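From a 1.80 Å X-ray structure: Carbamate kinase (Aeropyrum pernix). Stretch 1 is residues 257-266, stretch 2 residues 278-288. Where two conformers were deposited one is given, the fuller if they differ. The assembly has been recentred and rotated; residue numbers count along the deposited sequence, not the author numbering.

Stretch 1, residues 257-266: AASELKKYLR
Stretch 2 (278-288) KVEAAISFVER

Two α-helices of one chain pack here in a roughly antiparallel fashion. Residues 258 onward in the first stretch form one helix, with Ala-257 (phi/psi -72/139) at its N-cap; residues 278-288 lie within a longer second helix. Their axes approach to 9.6 Å, and their N-to-C directions differ by 146°, with a signed crossing angle of -146°. The register is set by two pairs: Ala-258 CA lies 5.1 Å from Ile-283 CA, and Leu-261 CA lies 7.4 Å from Val-279 CA. Most helical residues lie near phi/psi -62/-42, while Arg-266 (-68/-16) and Arg-288 (-82/-25) depart from this. The i+4 to i hydrogen-bond ladder is regular in the second helix, where Ile-283 N donates to Val-279 O and Glu-287 N to Ile-283 O, each at 2.9 Å. In the first, Leu-261 N donates to Ala-257 O at 3.0 Å and Lys-262 N to Ala-258 O at 2.9 Å, but the bonds to Glu-260 O from Lys-263 N (3.2 Å) and Tyr-264 N (3.4 Å) are weak.

Ile-283 covers the most surface and is the knob of the interface. With chi1 -68° (m) and chi2 172° (t), it enters a hole bounded by Ala-258, Leu-261, Lys-262 and Leu-265. Ile-283 CD1 comes 3.5 Å from Lys-262 N, 3.8 Å from Ala-258 O and 3.9 Å from Leu-261 CB, so the knob reaches down to the backbone of the first helix. The N and O it approaches are already paired in the helical hydrogen bond from Lys-262 to Ala-258, which makes an apolar neighbour acceptable. A branched, purely hydrocarbon side chain fills such a hole without bringing in a polar group that would need a partner.

Ala-258 is the small residue that matches this knob. Its CA-to-CB bond points toward the second helix, and its small methyl accompanies the closer CA approach of the two register pairs. Ala-258 CB packs 4.1 Å from Ile-283 CG2 and 4.1 Å from Val-286 CG1, the valine being in the t rotamer (chi1 176°).

Leu-265, nearly two turns further along, has chi1 180° (t) and chi2 63° (p). Leu-265 CD2 lies 4.4 Å from Ile-283 CD1 and 4.1 Å from Glu-280 CB, an aliphatic part of an otherwise charged residue, while Leu-265 CD1 is 4.5 Å from Val-279 CG1. Val-279 (chi1 166°, t) also meets Leu-261 (m, t), with Val-279 CG1 4.1 Å from Leu-261 CB. Leucine and valine suit these places because their contacts depend on shape and the exclusion of water.

One ion pair joins the exposed margin. The CA-to-CB bond of Lys-262 points sideways, but its extended chain (chi1 -158°, then 167°, -165° and 174°, all t) brings its end nearer the second helix, and Lys-262 NZ donates a hydrogen bond to Glu-287 OE2 at 2.7 Å within a salt bridge. Glu-287 adopts chi1 -57° (m), chi2 -178° (t) and chi3 -41°. Lysine serves two roles: Lys-262 CB packs 3.9 Å from Ile-283 CD1, and its ammonium balances the charge of the Glu-287 carboxylate at the solvent boundary.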

ATOM      1  N   ALA A 257     -11.675 -34.813 -11.338  1.00 28.67           N
ATOM      2  CA  ALA A 257     -11.320 -35.141  -9.969  1.00 26.96           C
ATOM      3  C   ALA A 257      -9.894 -34.661  -9.733  1.00 27.02           C
ATOM      4  O   ALA A 257      -9.033 -34.801 -10.607  1.00 24.74           O
ATOM      5  CB  ALA A 257     -11.414 -36.643  -9.747  1.00 27.98           C
ATOM      6  N   ALA A 258      -9.650 -34.087  -8.559  1.00 26.45           N
ATOM      7  CA  ALA A 258      -8.325 -33.589  -8.217  1.00 27.20           C
ATOM      8  C   ALA A 258      -7.277 -34.679  -8.391  1.00 27.04           C
ATOM      9  O   ALA A 258      -6.163 -34.410  -8.836  1.00 27.04           O
ATOM     10  CB  ALA A 258      -8.313 -33.073  -6.779  1.00 26.02           C
ATOM     11  N   SER A 259      -7.638 -35.912  -8.043  1.00 27.51           N
ATOM     12  CA  SER A 259      -6.717 -37.038  -8.162  1.00 26.79           C
ATOM     13  C   SER A 259      -6.314 -37.263  -9.615  1.00 26.42           C
ATOM     14  O   SER A 259      -5.179 -37.639  -9.904  1.00 26.53           O
ATOM     15  CB  SER A 259      -7.356 -38.315  -7.606  1.00 26.57           C
ATOM     16  OG  SER A 259      -8.503 -38.675  -8.353  1.00 26.95           O
ATOM     17  N   GLU A 260      -7.249 -37.037 -10.529  1.00 27.00           N
ATOM     18  CA  GLU A 260      -6.960 -37.213 -11.945  1.00 27.23           C
ATOM     19  C   GLU A 260      -6.085 -36.082 -12.470  1.00 26.78           C
ATOM     20  O   GLU A 260      -5.152 -36.319 -13.234  1.00 26.01           O
ATOM     21  CB  GLU A 260      -8.260 -37.293 -12.744  1.00 29.07           C
ATOM     22  CG  GLU A 260      -8.963 -38.627 -12.585  1.00 29.60           C
ATOM     23  CD  GLU A 260      -8.138 -39.780 -13.130  1.00 30.86           C
ATOM     24  OE1 GLU A 260      -8.017 -39.898 -14.368  1.00 30.06           O
ATOM     25  OE2 GLU A 260      -7.599 -40.560 -12.319  1.00 32.10           O
ATOM     26  N   LEU A 261      -6.381 -34.851 -12.061  1.00 25.73           N
ATOM     27  CA  LEU A 261      -5.584 -33.717 -12.511  1.00 25.27           C
ATOM     28  C   LEU A 261      -4.164 -33.814 -11.971  1.00 26.20           C
ATOM     29  O   LEU A 261      -3.210 -33.401 -12.634  1.00 25.26           O
ATOM     30  CB  LEU A 261      -6.213 -32.393 -12.065  1.00 26.06           C
ATOM     31  CG  LEU A 261      -7.493 -31.953 -12.778  1.00 27.67           C
ATOM     32  CD1 LEU A 261      -7.857 -30.548 -12.330  1.00 26.83           C
ATOM     33  CD2 LEU A 261      -7.293 -31.987 -14.286  1.00 28.96           C
ATOM     34  N   LYS A 262      -4.026 -34.369 -10.769  1.00 25.90           N
ATOM     35  CA  LYS A 262      -2.719 -34.517 -10.140  1.00 27.64           C
ATOM     36  C   LYS A 262      -1.810 -35.411 -10.981  1.00 28.32           C
ATOM     37  O   LYS A 262      -0.597 -35.207 -11.025  1.00 28.49           O
ATOM     38  CB  LYS A 262      -2.878 -35.101  -8.733  1.00 29.33           C
ATOM     39  CG  LYS A 262      -1.711 -34.821  -7.810  1.00 31.67           C
ATOM     40  CD  LYS A 262      -2.063 -35.137  -6.362  1.00 34.28           C
ATOM     41  CE  LYS A 262      -1.047 -34.532  -5.409  1.00 36.22           C
ATOM     42  NZ  LYS A 262      -1.441 -34.705  -3.985  1.00 37.39           N
ATOM     43  N   LYS A 263      -2.397 -36.403 -11.647  1.00 28.49           N
ATOM     44  CA  LYS A 263      -1.625 -37.300 -12.500  1.00 28.61           C
ATOM     45  C   LYS A 263      -1.108 -36.530 -13.712  1.00 28.58           C
ATOM     46  O   LYS A 263       0.067 -36.633 -14.073  1.00 28.31           O
ATOM     47  CB  LYS A 263      -2.487 -38.466 -12.985  1.00 30.71           C
ATOM     48  CG  LYS A 263      -2.996 -39.392 -11.896  1.00 32.90           C
ATOM     49  CD  LYS A 263      -3.848 -40.496 -12.513  1.00 36.51           C
ATOM     50  CE  LYS A 263      -4.477 -41.387 -11.460  1.00 38.67           C
ATOM     51  NZ  LYS A 263      -5.400 -42.383 -12.080  1.00 39.91           N
ATOM     52  N   TYR A 264      -1.997 -35.771 -14.346  1.00 27.63           N
ATOM     53  CA  TYR A 264      -1.631 -34.981 -15.516  1.00 28.46           C
ATOM     54  C   TYR A 264      -0.555 -33.963 -15.148  1.00 28.93           C
ATOM     55  O   TYR A 264       0.377 -33.721 -15.919  1.00 28.22           O
ATOM     56  CB  TYR A 264      -2.855 -34.249 -16.073  1.00 27.41           C
ATOM     57  CG  TYR A 264      -3.842 -35.147 -16.788  1.00 27.58           C
ATOM     58  CD1 TYR A 264      -3.471 -35.839 -17.941  1.00 27.56           C
ATOM     59  CD2 TYR A 264      -5.146 -35.306 -16.316  1.00 25.08           C
ATOM     60  CE1 TYR A 264      -4.370 -36.670 -18.607  1.00 28.15           C
ATOM     61  CE2 TYR A 264      -6.055 -36.136 -16.973  1.00 25.43           C
ATOM     62  CZ  TYR A 264      -5.657 -36.816 -18.116  1.00 28.73           C
ATOM     63  OH  TYR A 264      -6.533 -37.656 -18.761  1.00 29.52           O
ATOM     64  N   LEU A 265      -0.697 -33.374 -13.965  1.00 29.22           N
ATOM     65  CA  LEU A 265       0.245 -32.374 -13.471  1.00 31.51           C
ATOM     66  C   LEU A 265       1.668 -32.921 -13.377  1.00 34.12           C
ATOM     67  O   LEU A 265       2.622 -32.256 -13.772  1.00 34.55           O
ATOM     68  CB  LEU A 265      -0.200 -31.870 -12.095  1.00 27.94           C
ATOM     69  CG  LEU A 265       0.689 -30.818 -11.425  1.00 28.27           C
ATOM     70  CD1 LEU A 265       0.715 -29.553 -12.271  1.00 24.48           C
ATOM     71  CD2 LEU A 265       0.159 -30.512 -10.031  1.00 26.19           C
ATOM     72  N   ARG A 266       1.805 -34.135 -12.854  1.00 37.74           N
ATOM     73  CA  ARG A 266       3.115 -34.758 -12.706  1.00 41.31           C
ATOM     74  C   ARG A 266       3.770 -35.125 -14.034  1.00 42.46           C
ATOM     75  O   ARG A 266       4.974 -35.374 -14.087  1.00 43.73           O
ATOM     76  CB  ARG A 266       3.008 -36.011 -11.833  1.00 43.45           C
ATOM     77  CG  ARG A 266       2.593 -35.736 -10.396  1.00 46.58           C
ATOM     78  CD  ARG A 266       2.587 -37.018  -9.581  1.00 50.41           C
ATOM     79  NE  ARG A 266       3.894 -37.671  -9.594  1.00 53.78           N
ATOM     80  CZ  ARG A 266       4.162 -38.825  -8.989  1.00 54.47           C
ATOM     81  NH1 ARG A 266       3.211 -39.462  -8.319  1.00 55.53           N
ATOM     82  NH2 ARG A 266       5.381 -39.344  -9.057  1.00 54.53           N
ATOM     83  N   LYS A 278      -1.868 -23.033 -11.246  1.00 17.02           N
ATOM     84  CA  LYS A 278      -3.302 -22.909 -11.031  1.00 19.33           C
ATOM     85  C   LYS A 278      -3.922 -24.277 -10.742  1.00 19.32           C
ATOM     86  O   LYS A 278      -4.781 -24.405  -9.864  1.00 17.21           O
ATOM     87  CB  LYS A 278      -3.961 -22.258 -12.251  1.00 19.81           C
ATOM     88  CG  LYS A 278      -3.570 -20.787 -12.425  1.00 22.06           C
ATOM     89  CD  LYS A 278      -4.082 -20.208 -13.733  1.00 24.53           C
ATOM     90  CE  LYS A 278      -3.867 -18.699 -13.777  1.00 27.77           C
ATOM     91  NZ  LYS A 278      -2.471 -18.324 -13.439  1.00 29.16           N
ATOM     92  N   VAL A 279      -3.482 -25.296 -11.474  1.00 18.91           N
ATOM     93  CA  VAL A 279      -3.994 -26.642 -11.256  1.00 18.53           C
ATOM     94  C   VAL A 279      -3.522 -27.125  -9.888  1.00 18.53           C
ATOM     95  O   VAL A 279      -4.288 -27.719  -9.138  1.00 19.03           O
ATOM     96  CB  VAL A 279      -3.504 -27.619 -12.357  1.00 19.15           C
ATOM     97  CG1 VAL A 279      -3.746 -29.071 -11.936  1.00 20.73           C
ATOM     98  CG2 VAL A 279      -4.245 -27.331 -13.651  1.00 21.47           C
ATOM     99  N   GLU A 280      -2.265 -26.847  -9.560  1.00 19.26           N
ATOM    100  CA  GLU A 280      -1.711 -27.259  -8.273  1.00 19.77           C
ATOM    101  C   GLU A 280      -2.509 -26.612  -7.145  1.00 19.51           C
ATOM    102  O   GLU A 280      -2.855 -27.263  -6.159  1.00 18.17           O
ATOM    103  CB  GLU A 280      -0.243 -26.838  -8.159  1.00 19.94           C
ATOM    104  CG  GLU A 280       0.467 -27.441  -6.953  0.50 18.46           C
ATOM    105  CD  GLU A 280       1.837 -26.836  -6.706  0.50 18.94           C
ATOM    106  OE1 GLU A 280       2.583 -26.623  -7.685  0.50 16.86           O
ATOM    107  OE2 GLU A 280       2.172 -26.585  -5.529  0.50 20.60           O
ATOM    108  N   ALA A 281      -2.796 -25.322  -7.302  1.00 17.87           N
ATOM    109  CA  ALA A 281      -3.553 -24.558  -6.313  1.00 17.97           C
ATOM    110  C   ALA A 281      -4.954 -25.134  -6.122  1.00 17.45           C
ATOM    111  O   ALA A 281      -5.412 -25.319  -4.994  1.00 17.41           O
ATOM    112  CB  ALA A 281      -3.651 -23.094  -6.751  1.00 14.35           C
ATOM    113  N   ALA A 282      -5.632 -25.413  -7.231  1.00 17.46           N
ATOM    114  CA  ALA A 282      -6.981 -25.968  -7.174  1.00 19.63           C
ATOM    115  C   ALA A 282      -6.983 -27.316  -6.456  1.00 19.93           C
ATOM    116  O   ALA A 282      -7.821 -27.566  -5.587  1.00 20.29           O
ATOM    117  CB  ALA A 282      -7.542 -26.125  -8.584  1.00 17.98           C
ATOM    118  N   ILE A 283      -6.041 -28.181  -6.820  1.00 19.92           N
ATOM    119  CA  ILE A 283      -5.941 -29.500  -6.197  1.00 20.72           C
ATOM    120  C   ILE A 283      -5.701 -29.380  -4.695  1.00 21.74           C
ATOM    121  O   ILE A 283      -6.344 -30.067  -3.901  1.00 20.01           O
ATOM    122  CB  ILE A 283      -4.790 -30.327  -6.813  1.00 20.78           C
ATOM    123  CG1 ILE A 283      -5.132 -30.697  -8.259  1.00 19.55           C
ATOM    124  CG2 ILE A 283      -4.539 -31.572  -5.979  1.00 21.98           C
ATOM    125  CD1 ILE A 283      -3.990 -31.351  -9.021  1.00 23.08           C
ATOM    126  N   SER A 284      -4.780 -28.500  -4.306  1.00 20.20           N
ATOM    127  CA  SER A 284      -4.469 -28.310  -2.894  1.00 19.75           C
ATOM    128  C   SER A 284      -5.703 -27.906  -2.093  1.00 19.84           C
ATOM    129  O   SER A 284      -5.921 -28.391  -0.982  1.00 19.43           O
ATOM    130  CB  SER A 284      -3.377 -27.248  -2.733  1.00 21.14           C
ATOM    131  OG  SER A 284      -3.069 -27.028  -1.367  0.50 20.77           O
ATOM    132  N   PHE A 285      -6.513 -27.021  -2.663  1.00 18.90           N
ATOM    133  CA  PHE A 285      -7.718 -26.562  -1.986  1.00 19.06           C
ATOM    134  C   PHE A 285      -8.662 -27.736  -1.750  1.00 20.75           C
ATOM    135  O   PHE A 285      -9.180 -27.916  -0.651  1.00 19.82           O
ATOM    136  CB  PHE A 285      -8.428 -25.495  -2.819  1.00 17.82           C
ATOM    137  CG  PHE A 285      -9.659 -24.939  -2.161  1.00 18.74           C
ATOM    138  CD1 PHE A 285      -9.553 -24.116  -1.045  1.00 16.65           C
ATOM    139  CD2 PHE A 285     -10.925 -25.257  -2.642  1.00 18.95           C
ATOM    140  CE1 PHE A 285     -10.685 -23.618  -0.414  1.00 19.52           C
ATOM    141  CE2 PHE A 285     -12.069 -24.764  -2.018  1.00 20.66           C
ATOM    142  CZ  PHE A 285     -11.951 -23.944  -0.903  1.00 18.80           C
ATOM    143  N   VAL A 286      -8.890 -28.532  -2.790  1.00 19.80           N
ATOM    144  CA  VAL A 286      -9.774 -29.682  -2.663  1.00 21.05           C
ATOM    145  C   VAL A 286      -9.260 -30.670  -1.611  1.00 21.92           C
ATOM    146  O   VAL A 286     -10.027 -31.149  -0.774  1.00 23.07           O
ATOM    147  CB  VAL A 286      -9.938 -30.418  -4.015  1.00 20.31           C
ATOM    148  CG1 VAL A 286     -10.788 -31.666  -3.827  1.00 21.41           C
ATOM    149  CG2 VAL A 286     -10.598 -29.494  -5.032  1.00 20.58           C
ATOM    150  N   GLU A 287      -7.962 -30.964  -1.643  1.00 21.31           N
ATOM    151  CA  GLU A 287      -7.379 -31.909  -0.693  1.00 21.65           C
ATOM    152  C   GLU A 287      -7.418 -31.428   0.753  1.00 23.54           C
ATOM    153  O   GLU A 287      -7.686 -32.210   1.666  1.00 22.14           O
ATOM    154  CB  GLU A 287      -5.930 -32.225  -1.073  1.00 22.74           C
ATOM    155  CG  GLU A 287      -5.760 -32.788  -2.475  1.00 24.40           C
ATOM    156  CD  GLU A 287      -4.318 -33.119  -2.789  1.00 26.76           C
ATOM    157  OE1 GLU A 287      -3.433 -32.318  -2.415  1.00 28.09           O
ATOM    158  OE2 GLU A 287      -4.068 -34.169  -3.415  1.00 26.33           O
ATOM    159  N   ARG A 288      -7.159 -30.140   0.963  1.00 22.55           N
ATOM    160  CA  ARG A 288      -7.147 -29.587   2.314  1.00 24.10           C
ATOM    161  C   ARG A 288      -8.504 -29.213   2.892  1.00 24.16           C
ATOM    162  O   ARG A 288      -8.663 -29.190   4.112  1.00 23.43           O
ATOM    163  CB  ARG A 288      -6.234 -28.358   2.374  1.00 24.57           C
ATOM    164  CG  ARG A 288      -4.783 -28.663   2.045  0.50 24.48           C
ATOM    165  CD  ARG A 288      -3.882 -27.494   2.395  0.50 26.49           C
ATOM    166  NE  ARG A 288      -3.932 -27.181   3.820  0.50 27.09           N
ATOM    167  CZ  ARG A 288      -3.171 -26.265   4.409  0.50 28.04           C
ATOM    168  NH1 ARG A 288      -2.297 -25.568   3.697  0.50 29.26           N
ATOM    169  NH2 ARG A 288      -3.283 -26.048   5.712  0.50 30.02           N
TER